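PDB 4OC8: restriction endonuclease AspBHI from Azoarcus sp., which cuts DNA as a modification-dependent restriction endonuclease and assembles into a tetramer. Local coordinates for residues E75-F80 / P212-R217; H117-I122 / A140-P145; R242-E247 / W380-T385; N311-K316 / S337-Q342. All blocks are in the same frame, centred on the assembly; numbering follows the deposited sequence.

Contact 1. Residues E75-F80 / P212-R217; sequences ETTGTF and PLMAPR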
loop_
_atom_site.group_PDB
_atom_site.type_symbol
_atom_site.label_atom_id
_atom_site.label_comp_id
_atom_site.label_asym_id
_atom_site.label_seq_id
_atom_site.Cartn_x
_atom_site.Cartn_y
_atom_site.Cartn_z
ATOM N N GLU A 75 -9.645 -3.907 13.734
ATOM C CA GLU A 75 -9.670 -2.962 14.847
ATOM C C GLU A 75 -9.128 -1.598 14.438
ATOM O O GLU A 75 -9.588 -0.564 14.921
ATOM C CB GLU A 75 -8.850 -3.489 16.031
ATOM C CG GLU A 75 -9.421 -4.720 16.724
ATOM C CD GLU A 75 -8.975 -6.021 16.085
ATOM O OE1 GLU A 75 -8.001 -6.003 15.298
ATOM O OE2 GLU A 75 -9.601 -7.064 16.368
ATOM N N THR A 76 -8.151 -1.607 13.540
ATOM C CA THR A 76 -7.453 -0.393 13.144
ATOM C C THR A 76 -8.331 0.612 12.404
ATOM O O THR A 76 -8.238 1.816 12.635
ATOM C CB THR A 76 -6.231 -0.728 12.272
ATOM O OG1 THR A 76 -5.379 -1.632 12.985
ATOM C CG2 THR A 76 -5.454 0.530 11.928
ATOM N N THR A 77 -9.177 0.121 11.508
ATOM C CA THR A 77 -9.975 1.012 10.676
ATOM C C THR A 77 -11.463 0.919 11.018
ATOM O O THR A 77 -12.282 1.702 10.534
ATOM C CB THR A 77 -9.742 0.723 9.176
ATOM O OG1 THR A 77 -10.291 -0.555 8.837
ATOM C CG2 THR A 77 -8.254 0.724 8.866
ATOM N N GLY A 78 -11.806 -0.036 11.872
ATOM C CA GLY A 78 -13.190 -0.241 12.245
ATOM C C GLY A 78 -13.994 -0.836 11.104
ATOM O O GLY A 78 -15.215 -0.705 11.050
ATOM N N THR A 79 -13.305 -1.494 10.180
ATOM C CA THR A 79 -13.988 -2.149 9.077
ATOM C C THR A 79 -14.338 -3.586 9.448
ATOM O O THR A 79 -13.513 -4.319 9.996
ATOM C CB THR A 79 -13.153 -2.104 7.788
ATOM O OG1 THR A 79 -13.000 -0.742 7.373
ATOM C CG2 THR A 79 -13.844 -2.878 6.677
ATOM N N PHE A 80 -15.575 -3.976 9.168
ATOM C CA PHE A 80 -16.024 -5.326 9.456
ATOM C C PHE A 80 -16.498 -6.009 8.178
ATOM O O PHE A 80 -17.464 -5.571 7.549
ATOM C CB PHE A 80 -17.135 -5.315 10.514
ATOM C CG PHE A 80 -17.657 -6.685 10.861
ATOM C CD1 PHE A 80 -16.853 -7.600 11.529
ATOM C CD2 PHE A 80 -18.948 -7.057 10.522
ATOM C CE1 PHE A 80 -17.327 -8.859 11.848
ATOM C CE2 PHE A 80 -19.426 -8.316 10.838
ATOM C CZ PHE A 80 -18.613 -9.217 11.504
ATOM N N PRO A 212 -15.645 6.533 11.486
ATOM C CA PRO A 212 -15.197 5.197 11.886
ATOM C C PRO A 212 -14.544 5.152 13.258
ATOM O O PRO A 212 -13.898 6.118 13.662
ATOM C CB PRO A 212 -14.154 4.860 10.825
ATOM C CG PRO A 212 -13.650 6.169 10.378
ATOM C CD PRO A 212 -14.836 7.069 10.381
ATOM N N LEU A 213 -14.713 4.030 13.954
ATOM C CA LEU A 213 -13.998 3.771 15.194
ATOM C C LEU A 213 -12.635 3.180 14.841
ATOM O O LEU A 213 -12.518 1.986 14.570
ATOM C CB LEU A 213 -14.784 2.798 16.074
ATOM C CG LEU A 213 -14.461 2.677 17.570
ATOM C CD1 LEU A 213 -15.467 1.756 18.241
ATOM C CD2 LEU A 213 -13.054 2.175 17.839
ATOM N N MET A 214 -11.603 4.012 14.873
ATOM C CA MET A 214 -10.273 3.581 14.483
ATOM C C MET A 214 -9.372 3.374 15.696
ATOM O O MET A 214 -9.060 4.319 16.424
ATOM C CB MET A 214 -9.673 4.585 13.498
ATOM C CG MET A 214 -10.606 4.868 12.337
ATOM S SD MET A 214 -9.838 5.703 10.942
ATOM C CE MET A 214 -8.660 4.470 10.405
ATOM N N ALA A 215 -8.964 2.127 15.908
ATOM C CA ALA A 215 -8.163 1.768 17.074
ATOM C C ALA A 215 -6.863 1.050 16.694
ATOM O O ALA A 215 -6.767 -0.171 16.815
ATOM C CB ALA A 215 -8.985 0.916 18.029
ATOM N N PRO A 216 -5.857 1.817 16.243
ATOM C CA PRO A 216 -4.559 1.275 15.825
ATOM C C PRO A 216 -3.939 0.399 16.901
ATOM O O PRO A 216 -4.076 0.695 18.088
ATOM C CB PRO A 216 -3.711 2.528 15.618
ATOM C CG PRO A 216 -4.688 3.592 15.307
ATOM C CD PRO A 216 -5.901 3.283 16.125
ATOM N N ARG A 217 -3.273 -0.674 16.482
ATOM C CA ARG A 217 -2.712 -1.638 17.417
ATOM C C ARG A 217 -1.461 -1.100 18.082
ATOM O O ARG A 217 -0.605 -0.506 17.426
ATOM C CB ARG A 217 -2.388 -2.954 16.704
ATOM C CG ARG A 217 -3.604 -3.771 16.321
ATOM C CD ARG A 217 -3.223 -5.096 15.682
ATOM N NE ARG A 217 -4.411 -5.818 15.236
ATOM C CZ ARG A 217 -5.015 -5.616 14.067
ATOM N NH1 ARG A 217 -4.537 -4.715 13.218
ATOM N NH2 ARG A 217 -6.095 -6.315 13.746
HETATM O O HOH W 1 -12.292 -0.616 15.492
#
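Backbone polarity holds the centre of this loop-to-loop contact. A215 N donates to E75 O across 2.9 Å, in the plane of the carbonyl, and a bridging water donates to both E75 O and L213 O; E75 O is thus gripped by two donors. Charge closes one end. E75 bends at chi2 (87°) and brings OE1 to within 2.5 Å of R217 NH2, a salt bridge met by the extended arginine chain with carboxylate and guanidinium planes 81° apart, so the two groups do not lie side by side in one plane. An alanine in place of R217 would remove the guanidinium and would probably leave the E75 carboxylate without its partner across the contact. Van der Waals packing closes the other end: M214, bent at chi3, sets its CE 3.7 Å from T77 CA, and P212 CB rests on T77 O. G78, with positive phi in a G1 bulge facing D74, runs its CA past L213 O at 3.3 Å, where a side chain would clash. A second subunit brings R288 close to R217, like charge to like, and T159 of a third subunit binds A215 O; the E75 carboxylate therefore probably offsets positive charge gathered at a subunit junction.

Contact 2. Residues H117-I122 / A140-P145; sequences HLVPPI and AVPGSP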
loop_
_atom_site.group_PDB
_atom_site.type_symbol
_atom_site.label_atom_id
_atom_site.label_comp_id
_atom_site.label_asym_id
_atom_site.label_seq_id
_atom_site.Cartn_x
_atom_site.Cartn_y
_atom_site.Cartn_z
ATOM N N HIS A 117 -33.321 5.832 6.470
ATOM C CA HIS A 117 -34.208 5.736 7.623
ATOM C C HIS A 117 -34.773 4.325 7.788
ATOM O O HIS A 117 -35.209 3.947 8.877
ATOM C CB HIS A 117 -35.339 6.758 7.516
ATOM C CG HIS A 117 -36.080 6.707 6.216
ATOM N ND1 HIS A 117 -35.618 7.321 5.074
ATOM C CD2 HIS A 117 -37.252 6.114 5.882
ATOM C CE1 HIS A 117 -36.473 7.109 4.086
ATOM N NE2 HIS A 117 -37.471 6.382 4.550
ATOM N N LEU A 118 -34.753 3.549 6.708
ATOM C CA LEU A 118 -35.239 2.172 6.748
ATOM C C LEU A 118 -34.158 1.216 7.234
ATOM O O LEU A 118 -34.458 0.128 7.730
ATOM C CB LEU A 118 -35.721 1.733 5.367
ATOM C CG LEU A 118 -36.727 2.663 4.693
ATOM C CD1 LEU A 118 -36.992 2.207 3.273
ATOM C CD2 LEU A 118 -38.013 2.722 5.496
ATOM N N VAL A 119 -32.903 1.625 7.088
ATOM C CA VAL A 119 -31.789 0.793 7.518
ATOM C C VAL A 119 -31.788 0.622 9.034
ATOM O O VAL A 119 -31.748 1.599 9.779
ATOM C CB VAL A 119 -30.446 1.377 7.061
ATOM C CG1 VAL A 119 -29.301 0.509 7.547
ATOM C CG2 VAL A 119 -30.416 1.497 5.551
ATOM N N PRO A 120 -31.850 -0.633 9.495
ATOM C CA PRO A 120 -31.853 -0.908 10.932
ATOM C C PRO A 120 -30.452 -0.801 11.497
ATOM O O PRO A 120 -29.490 -1.049 10.774
ATOM C CB PRO A 120 -32.321 -2.361 11.000
ATOM C CG PRO A 120 -31.860 -2.956 9.721
ATOM C CD PRO A 120 -31.968 -1.863 8.693
ATOM N N PRO A 121 -30.334 -0.421 12.775
ATOM C CA PRO A 121 -29.045 -0.457 13.469
ATOM C C PRO A 121 -28.435 -1.853 13.414
ATOM O O PRO A 121 -29.099 -2.839 13.742
ATOM C CB PRO A 121 -29.418 -0.099 14.911
ATOM C CG PRO A 121 -30.635 0.731 14.778
ATOM C CD PRO A 121 -31.399 0.144 13.621
ATOM N N ILE A 122 -27.181 -1.929 12.987
ATOM C CA ILE A 122 -26.473 -3.193 12.905
ATOM C C ILE A 122 -25.572 -3.357 14.117
ATOM O O ILE A 122 -24.632 -2.588 14.305
ATOM C CB ILE A 122 -25.635 -3.276 11.616
ATOM C CG1 ILE A 122 -26.551 -3.292 10.389
ATOM C CG2 ILE A 122 -24.750 -4.508 11.632
ATOM C CD1 ILE A 122 -26.423 -2.067 9.503
ATOM N N ALA A 140 -22.693 -0.588 13.693
ATOM C CA ALA A 140 -22.121 -0.455 12.360
ATOM C C ALA A 140 -23.088 0.067 11.309
ATOM O O ALA A 140 -24.303 -0.051 11.448
ATOM C CB ALA A 140 -21.524 -1.781 11.915
ATOM N N VAL A 141 -22.524 0.639 10.251
ATOM C CA VAL A 141 -23.303 1.091 9.106
ATOM C C VAL A 141 -22.783 0.445 7.818
ATOM O O VAL A 141 -21.614 0.066 7.741
ATOM C CB VAL A 141 -23.264 2.625 8.971
ATOM C CG1 VAL A 141 -23.913 3.274 10.181
ATOM C CG2 VAL A 141 -21.834 3.108 8.801
ATOM N N PRO A 142 -23.656 0.297 6.809
ATOM C CA PRO A 142 -23.241 -0.252 5.515
ATOM C C PRO A 142 -22.227 0.639 4.817
ATOM O O PRO A 142 -22.337 1.862 4.875
ATOM C CB PRO A 142 -24.541 -0.257 4.710
ATOM C CG PRO A 142 -25.614 -0.306 5.731
ATOM C CD PRO A 142 -25.112 0.499 6.877
ATOM N N GLY A 143 -21.248 0.024 4.160
ATOM C CA GLY A 143 -20.279 0.762 3.375
ATOM C C GLY A 143 -19.025 1.114 4.145
ATOM O O GLY A 143 -18.821 0.681 5.281
ATOM N N SER A 144 -18.169 1.897 3.500
ATOM C CA SER A 144 -16.923 2.351 4.097
ATOM C C SER A 144 -16.496 3.646 3.420
ATOM O O SER A 144 -16.750 3.843 2.232
ATOM C CB SER A 144 -15.831 1.290 3.938
ATOM O OG SER A 144 -14.609 1.709 4.525
ATOM N N PRO A 145 -15.855 4.542 4.181
ATOM C CA PRO A 145 -15.291 5.766 3.603
ATOM C C PRO A 145 -14.058 5.504 2.727
ATOM O O PRO A 145 -13.606 6.428 2.058
ATOM C CB PRO A 145 -14.897 6.585 4.837
ATOM C CG PRO A 145 -14.738 5.585 5.926
ATOM C CD PRO A 145 -15.759 4.531 5.651
#
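I122 can be followed outward from its backbone as the side chain that fills most of this meeting between two strand ends. Its CB lies 3.5 Å from A140 O. From there CG2 takes the position anti to the backbone N and approaches A140 CB at 4.2 Å, the two pointing to the same side of the sheet. The other branch, CG1, stands anti to the carbonyl carbon (chi1 -66°) and passes at 4.1 Å from A140 O; its terminal CD1 then turns back over that same oxygen and ends 3.9 Å from P142 CD, crossing the proline ring obliquely. Beneath this side chain the backbones form an antiparallel hydrogen-bonded pair, with A140 N donating to I122 O over 2.9 Å at an angle of 156°, in the carbonyl plane. Farther out, V119 keeps CG1 anti to its own N and meets P142 CG tip to tip at 4.2 Å, so the proline is touched by two aliphatic side chains. The contact is the open end of a beta-hairpin made by strands 122-127 and 133-142. On the I122 and A140 side it is packed by F172 and I174 of strand 163-174, while V141 turns to W201 and W204 of helix 199-207, and P142 is wedged against I107 and F108 of helix 100-113.

Contact 3. Residues R242-E247 / W380-T385; sequences RQRYKE and WLDGIT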
loop_
_atom_site.group_PDB
_atom_site.type_symbol
_atom_site.label_atom_id
_atom_site.label_comp_id
_atom_site.label_asym_id
_atom_site.label_seq_id
_atom_site.Cartn_x
_atom_site.Cartn_y
_atom_site.Cartn_z
ATOM N N ARG A 242 8.541 -26.584 2.446
ATOM C CA ARG A 242 9.897 -26.893 2.922
ATOM C C ARG A 242 10.545 -28.024 2.119
ATOM O O ARG A 242 11.751 -28.010 1.861
ATOM C CB ARG A 242 9.886 -27.292 4.395
ATOM C CG ARG A 242 9.654 -26.173 5.377
ATOM C CD ARG A 242 9.868 -26.683 6.795
ATOM N NE ARG A 242 9.159 -25.891 7.796
ATOM C CZ ARG A 242 7.959 -26.203 8.286
ATOM N NH1 ARG A 242 7.329 -27.295 7.866
ATOM N NH2 ARG A 242 7.388 -25.422 9.197
ATOM N N GLN A 243 9.733 -29.005 1.737
ATOM C CA GLN A 243 10.213 -30.140 0.961
ATOM C C GLN A 243 10.511 -29.768 -0.486
ATOM O O GLN A 243 11.451 -30.289 -1.084
ATOM C CB GLN A 243 9.205 -31.291 1.012
ATOM C CG GLN A 243 9.166 -32.007 2.348
ATOM C CD GLN A 243 10.517 -32.573 2.731
ATOM O OE1 GLN A 243 11.051 -33.446 2.047
ATOM N NE2 GLN A 243 11.086 -32.069 3.823
ATOM N N ARG A 244 9.710 -28.871 -1.050
ATOM C CA ARG A 244 9.893 -28.478 -2.445
ATOM C C ARG A 244 11.264 -27.851 -2.717
ATOM O O ARG A 244 11.820 -28.009 -3.807
ATOM C CB ARG A 244 8.778 -27.522 -2.884
ATOM C CG ARG A 244 8.918 -26.987 -4.304
ATOM C CD ARG A 244 8.874 -28.104 -5.325
ATOM N NE ARG A 244 7.549 -28.703 -5.413
ATOM C CZ ARG A 244 6.759 -28.608 -6.477
ATOM N NH1 ARG A 244 7.170 -27.946 -7.553
ATOM N NH2 ARG A 244 5.561 -29.184 -6.467
ATOM N N TYR A 245 11.817 -27.154 -1.730
ATOM C CA TYR A 245 13.044 -26.394 -1.965
ATOM C C TYR A 245 14.292 -26.923 -1.247
ATOM O O TYR A 245 15.299 -26.216 -1.134
ATOM C CB TYR A 245 12.818 -24.910 -1.657
ATOM C CG TYR A 245 11.819 -24.277 -2.593
ATOM C CD1 TYR A 245 12.195 -23.876 -3.871
ATOM C CD2 TYR A 245 10.494 -24.099 -2.213
ATOM C CE1 TYR A 245 11.281 -23.308 -4.739
ATOM C CE2 TYR A 245 9.572 -23.529 -3.075
ATOM C CZ TYR A 245 9.972 -23.136 -4.336
ATOM O OH TYR A 245 9.059 -22.572 -5.198
ATOM N N LYS A 246 14.226 -28.170 -0.787
ATOM C CA LYS A 246 15.352 -28.802 -0.099
ATOM C C LYS A 246 16.534 -29.048 -1.033
ATOM O O LYS A 246 17.683 -29.040 -0.598
ATOM C CB LYS A 246 14.923 -30.115 0.571
ATOM C CG LYS A 246 14.459 -31.196 -0.394
ATOM C CD LYS A 246 13.816 -32.372 0.337
ATOM C CE LYS A 246 14.814 -33.090 1.239
ATOM N NZ LYS A 246 14.208 -34.272 1.917
ATOM N N GLU A 247 16.249 -29.263 -2.315
ATOM C CA GLU A 247 17.293 -29.526 -3.301
ATOM C C GLU A 247 17.783 -28.246 -3.979
ATOM O O GLU A 247 18.834 -28.236 -4.623
ATOM C CB GLU A 247 16.802 -30.528 -4.353
ATOM C CG GLU A 247 16.434 -31.903 -3.788
ATOM C CD GLU A 247 15.957 -32.892 -4.856
ATOM O OE1 GLU A 247 15.788 -32.491 -6.034
ATOM O OE2 GLU A 247 15.751 -34.077 -4.509
ATOM N N TRP A 380 0.328 -25.258 -6.993
ATOM C CA TRP A 380 0.685 -23.860 -6.812
ATOM C C TRP A 380 2.180 -23.637 -7.022
ATOM O O TRP A 380 2.590 -22.729 -7.759
ATOM C CB TRP A 380 0.270 -23.395 -5.416
ATOM C CG TRP A 380 0.625 -21.970 -5.114
ATOM C CD1 TRP A 380 0.084 -20.857 -5.682
ATOM C CD2 TRP A 380 1.589 -21.507 -4.163
ATOM N NE1 TRP A 380 0.658 -19.730 -5.153
ATOM C CE2 TRP A 380 1.587 -20.102 -4.214
ATOM C CE3 TRP A 380 2.459 -22.145 -3.271
ATOM C CZ2 TRP A 380 2.413 -19.320 -3.413
ATOM C CZ3 TRP A 380 3.282 -21.368 -2.474
ATOM C CH2 TRP A 380 3.251 -19.972 -2.549
ATOM N N LEU A 381 2.987 -24.477 -6.377
ATOM C CA LEU A 381 4.439 -24.415 -6.508
ATOM C C LEU A 381 4.892 -24.701 -7.941
ATOM O O LEU A 381 5.825 -24.067 -8.448
ATOM C CB LEU A 381 5.101 -25.386 -5.531
ATOM C CG LEU A 381 5.005 -24.977 -4.062
ATOM C CD1 LEU A 381 5.475 -26.093 -3.150
ATOM C CD2 LEU A 381 5.809 -23.713 -3.811
ATOM N N ASP A 382 4.227 -25.654 -8.590
ATOM C CA ASP A 382 4.486 -25.932 -9.997
ATOM C C ASP A 382 4.268 -24.658 -10.805
ATOM O O ASP A 382 5.075 -24.307 -11.677
ATOM C CB ASP A 382 3.576 -27.053 -10.508
ATOM C CG ASP A 382 3.966 -28.420 -9.964
ATOM O OD1 ASP A 382 5.175 -28.655 -9.743
ATOM O OD2 ASP A 382 3.062 -29.259 -9.762
ATOM N N GLY A 383 3.179 -23.963 -10.484
ATOM C CA GLY A 383 2.864 -22.685 -11.097
ATOM C C GLY A 383 3.959 -21.654 -10.904
ATOM O O GLY A 383 4.377 -21.000 -11.860
ATOM N N ILE A 384 4.429 -21.508 -9.668
ATOM C CA ILE A 384 5.494 -20.548 -9.380
ATOM C C ILE A 384 6.754 -20.855 -10.176
ATOM O O ILE A 384 7.274 -19.989 -10.873
ATOM C CB ILE A 384 5.872 -20.531 -7.894
ATOM C CG1 ILE A 384 4.636 -20.328 -7.026
ATOM C CG2 ILE A 384 6.907 -19.445 -7.617
ATOM C CD1 ILE A 384 4.938 -20.397 -5.552
ATOM N N THR A 385 7.240 -22.089 -10.066
ATOM C CA THR A 385 8.482 -22.479 -10.732
ATOM C C THR A 385 8.380 -22.338 -12.247
ATOM O O THR A 385 9.336 -21.927 -12.904
ATOM C CB THR A 385 8.906 -23.919 -10.375
ATOM O OG1 THR A 385 7.890 -24.837 -10.794
ATOM C CG2 THR A 385 9.124 -24.058 -8.869
#
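Helix-to-helix packing in the PDDEXK-type nuclease part of the chain brings the C-terminal end of helix 232-244 against helix 374-386. R244, the last helical residue of the first, takes the largest share of it. Its CG leaves anti to the backbone N (chi1 177°), and bends at chi2 and chi3 turn the chain so that it meets L381 tip to tip, with R244 CB 3.6 Å from L381 CD1. The guanidinium then lies with one face over L381 CB, 3.7 Å above its plane, and turns its edge to D382. R244 NH1 donates to D382 OD1 at 3.0 Å and 153°, almost in the guanidinium plane, while R244 NH2 adds a weak bond of 3.3 Å to the same D382 OD1. Both come to one oxygen, and NH1 reaches it from above the carboxylate plane. D378, one turn earlier on that helix, forms a second salt bridge with R244 NH2, so the guanidinium is pinned between two acids and its rotation is probably fixed. Y245, the first residue to leave helical angles, presents its ring edge to L381, with Y245 CE2 3.8 Å from L381 CD2, and R244 CG lies over one ring face. Helix 251-263 completes the packing: its C255 touches Y245 and W380, L259 meets W380 and A258 meets I384, while D382 also packs on A207 of a second subunit.

Contact 4. Residues N311-K316 / S337-Q342; sequences NAVGVK and SYVDRQ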
loop_
_atom_site.group_PDB
_atom_site.type_symbol
_atom_site.label_atom_id
_atom_site.label_comp_id
_atom_site.label_asym_id
_atom_site.label_seq_id
_atom_site.Cartn_x
_atom_site.Cartn_y
_atom_site.Cartn_z
ATOM N N ASN A 311 13.759 -24.518 14.027
ATOM C CA ASN A 311 14.847 -23.560 13.865
ATOM C C ASN A 311 14.316 -22.156 13.657
ATOM O O ASN A 311 13.753 -21.848 12.610
ATOM C CB ASN A 311 15.731 -23.949 12.683
ATOM C CG ASN A 311 16.282 -25.350 12.808
ATOM O OD1 ASN A 311 15.902 -26.248 12.056
ATOM N ND2 ASN A 311 17.184 -25.548 13.760
ATOM N N ALA A 312 14.507 -21.307 14.656
ATOM C CA ALA A 312 13.958 -19.959 14.631
ATOM C C ALA A 312 14.741 -19.043 13.703
ATOM O O ALA A 312 15.896 -19.312 13.380
ATOM C CB ALA A 312 13.943 -19.380 16.035
ATOM N N VAL A 313 14.107 -17.959 13.275
ATOM C CA VAL A 313 14.832 -16.893 12.601
ATOM C C VAL A 313 15.328 -15.923 13.665
ATOM O O VAL A 313 14.546 -15.395 14.452
ATOM C CB VAL A 313 13.964 -16.171 11.559
ATOM C CG1 VAL A 313 14.619 -14.871 11.127
ATOM C CG2 VAL A 313 13.729 -17.079 10.358
ATOM N N GLY A 314 16.636 -15.709 13.701
ATOM C CA GLY A 314 17.224 -14.935 14.773
ATOM C C GLY A 314 17.799 -13.594 14.369
ATOM O O GLY A 314 17.577 -13.107 13.261
ATOM N N VAL A 315 18.555 -13.009 15.290
ATOM C CA VAL A 315 19.155 -11.695 15.116
ATOM C C VAL A 315 20.021 -11.593 13.856
ATOM O O VAL A 315 20.041 -10.557 13.197
ATOM C CB VAL A 315 19.995 -11.330 16.360
ATOM C CG1 VAL A 315 20.670 -9.974 16.193
ATOM C CG2 VAL A 315 19.118 -11.346 17.596
ATOM N N LYS A 316 20.720 -12.675 13.522
ATOM C CA LYS A 316 21.649 -12.692 12.393
ATOM C C LYS A 316 20.921 -12.526 11.053
ATOM O O LYS A 316 21.198 -11.589 10.267
ATOM C CB LYS A 316 22.436 -14.005 12.422
ATOM C CG LYS A 316 23.596 -14.109 11.444
ATOM C CD LYS A 316 24.340 -15.432 11.643
ATOM C CE LYS A 316 25.521 -15.581 10.689
ATOM N NZ LYS A 316 25.103 -15.714 9.265
ATOM N N SER A 337 9.170 -20.718 9.027
ATOM C CA SER A 337 9.290 -20.942 10.459
ATOM C C SER A 337 8.846 -19.699 11.215
ATOM O O SER A 337 8.076 -18.895 10.696
ATOM C CB SER A 337 10.734 -21.275 10.812
ATOM O OG SER A 337 10.912 -21.363 12.211
ATOM N N TYR A 338 9.335 -19.544 12.441
ATOM C CA TYR A 338 8.998 -18.384 13.261
ATOM C C TYR A 338 10.230 -17.536 13.573
ATOM O O TYR A 338 11.364 -17.998 13.451
ATOM C CB TYR A 338 8.346 -18.831 14.565
ATOM C CG TYR A 338 9.326 -19.349 15.600
ATOM C CD1 TYR A 338 9.909 -20.605 15.467
ATOM C CD2 TYR A 338 9.658 -18.588 16.714
ATOM C CE1 TYR A 338 10.802 -21.083 16.410
ATOM C CE2 TYR A 338 10.546 -19.059 17.661
ATOM C CZ TYR A 338 11.114 -20.307 17.507
ATOM O OH TYR A 338 12.004 -20.770 18.452
ATOM N N VAL A 339 9.995 -16.289 13.967
ATOM C CA VAL A 339 11.057 -15.395 14.410
ATOM C C VAL A 339 11.103 -15.377 15.938
ATOM O O VAL A 339 10.079 -15.147 16.583
ATOM C CB VAL A 339 10.820 -13.966 13.905
ATOM C CG1 VAL A 339 11.916 -13.039 14.396
ATOM C CG2 VAL A 339 10.740 -13.951 12.391
ATOM N N ASP A 340 12.280 -15.613 16.516
ATOM C CA ASP A 340 12.392 -15.734 17.973
ATOM C C ASP A 340 12.135 -14.427 18.718
ATOM O O ASP A 340 12.028 -13.364 18.105
ATOM C CB ASP A 340 13.729 -16.365 18.407
ATOM C CG ASP A 340 14.938 -15.444 18.204
ATOM O OD1 ASP A 340 14.781 -14.219 18.014
ATOM O OD2 ASP A 340 16.074 -15.965 18.255
ATOM N N ARG A 341 12.070 -14.525 20.044
ATOM C CA ARG A 341 11.766 -13.385 20.906
ATOM C C ARG A 341 12.740 -12.217 20.727
ATOM O O ARG A 341 12.314 -11.093 20.481
ATOM C CB ARG A 341 11.712 -13.827 22.375
ATOM C CG ARG A 341 11.270 -12.744 23.355
ATOM C CD ARG A 341 9.934 -12.130 22.956
ATOM N NE ARG A 341 8.849 -13.109 22.953
ATOM C CZ ARG A 341 7.966 -13.254 23.937
ATOM N NH1 ARG A 341 8.036 -12.477 25.010
ATOM N NH2 ARG A 341 7.011 -14.172 23.845
ATOM N N GLN A 342 14.036 -12.483 20.840
ATOM C CA GLN A 342 15.041 -11.426 20.746
ATOM C C GLN A 342 14.952 -10.619 19.445
ATOM O O GLN A 342 14.970 -9.386 19.469
ATOM C CB GLN A 342 16.449 -11.998 20.918
ATOM C CG GLN A 342 17.548 -10.938 20.965
ATOM C CD GLN A 342 18.944 -11.534 21.075
ATOM O OE1 GLN A 342 19.114 -12.755 21.108
ATOM N NE2 GLN A 342 19.954 -10.667 21.128
#
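The two backbones run in broadly the same direction, 38° apart, and are joined by one parallel-type bridge centred on V313 and V339. V313 supplies both of its polar backbone atoms: V313 N donates to Y338 O at 2.7 Å and a nearly straight 169°, and V313 O accepts from D340 N at 3.1 Å, each bond in the plane of its carbonyl. The segments then part into helices 315-324 and 341-349, with G314 and D340 at the N-cap positions. D340 uses its OD1 to cap A343 N. Among the side chains, S337 OG, anti to its backbone N, donates to N311 O at 2.9 Å from well above the carbonyl plane. Y338 takes the crowded chi1 position (78°), which turns its ring so that the A312 methyl sits over one face, A312 CB 3.3 Å from Y338 CZ. A glycine in place of Y338 would remove that ring and is likely to leave A312 CB without the ring it packs on, and would also lose the ring's contacts with K224 and Q227 of helix 224-227. V313 CB meets V339 CG2 at 4.0 Å, both side chains lying against strand 330-335. Beyond the caps, V315 CG2 rests on the extended amide arm of Q342, 3.5 Å from its CD. The chemistry is that of a join made mainly by backbone: peptide N-H and C=O groups and one serine hydroxyl join the loops that lead from the parallel strands 294-305 and 330-335 into their helices, and the apolar groups pack around that pairing.

How the contacts relate
Contacts 1 and 2 belong to the N-terminal, PUA-clan part of the chain and contacts 3 and 4 to the nuclease part; the first two close before the other two open. Contact 2 falls within the stretch that contact 1 spans, and both reach the large mixed sheet; their centres are about 16 Å apart and T79 touches S144. Likewise contact 4 falls between the two halves of contact 3, with centres about 23 Å apart. Contacts 2 and 3 lie on opposite sides of the chain's centre, about 46 Å between centres. Each pair thus lies in one part of the chain, and contacts 1 and 3 both touch the second subunit, so both parts take part in subunit packing in the tetramer.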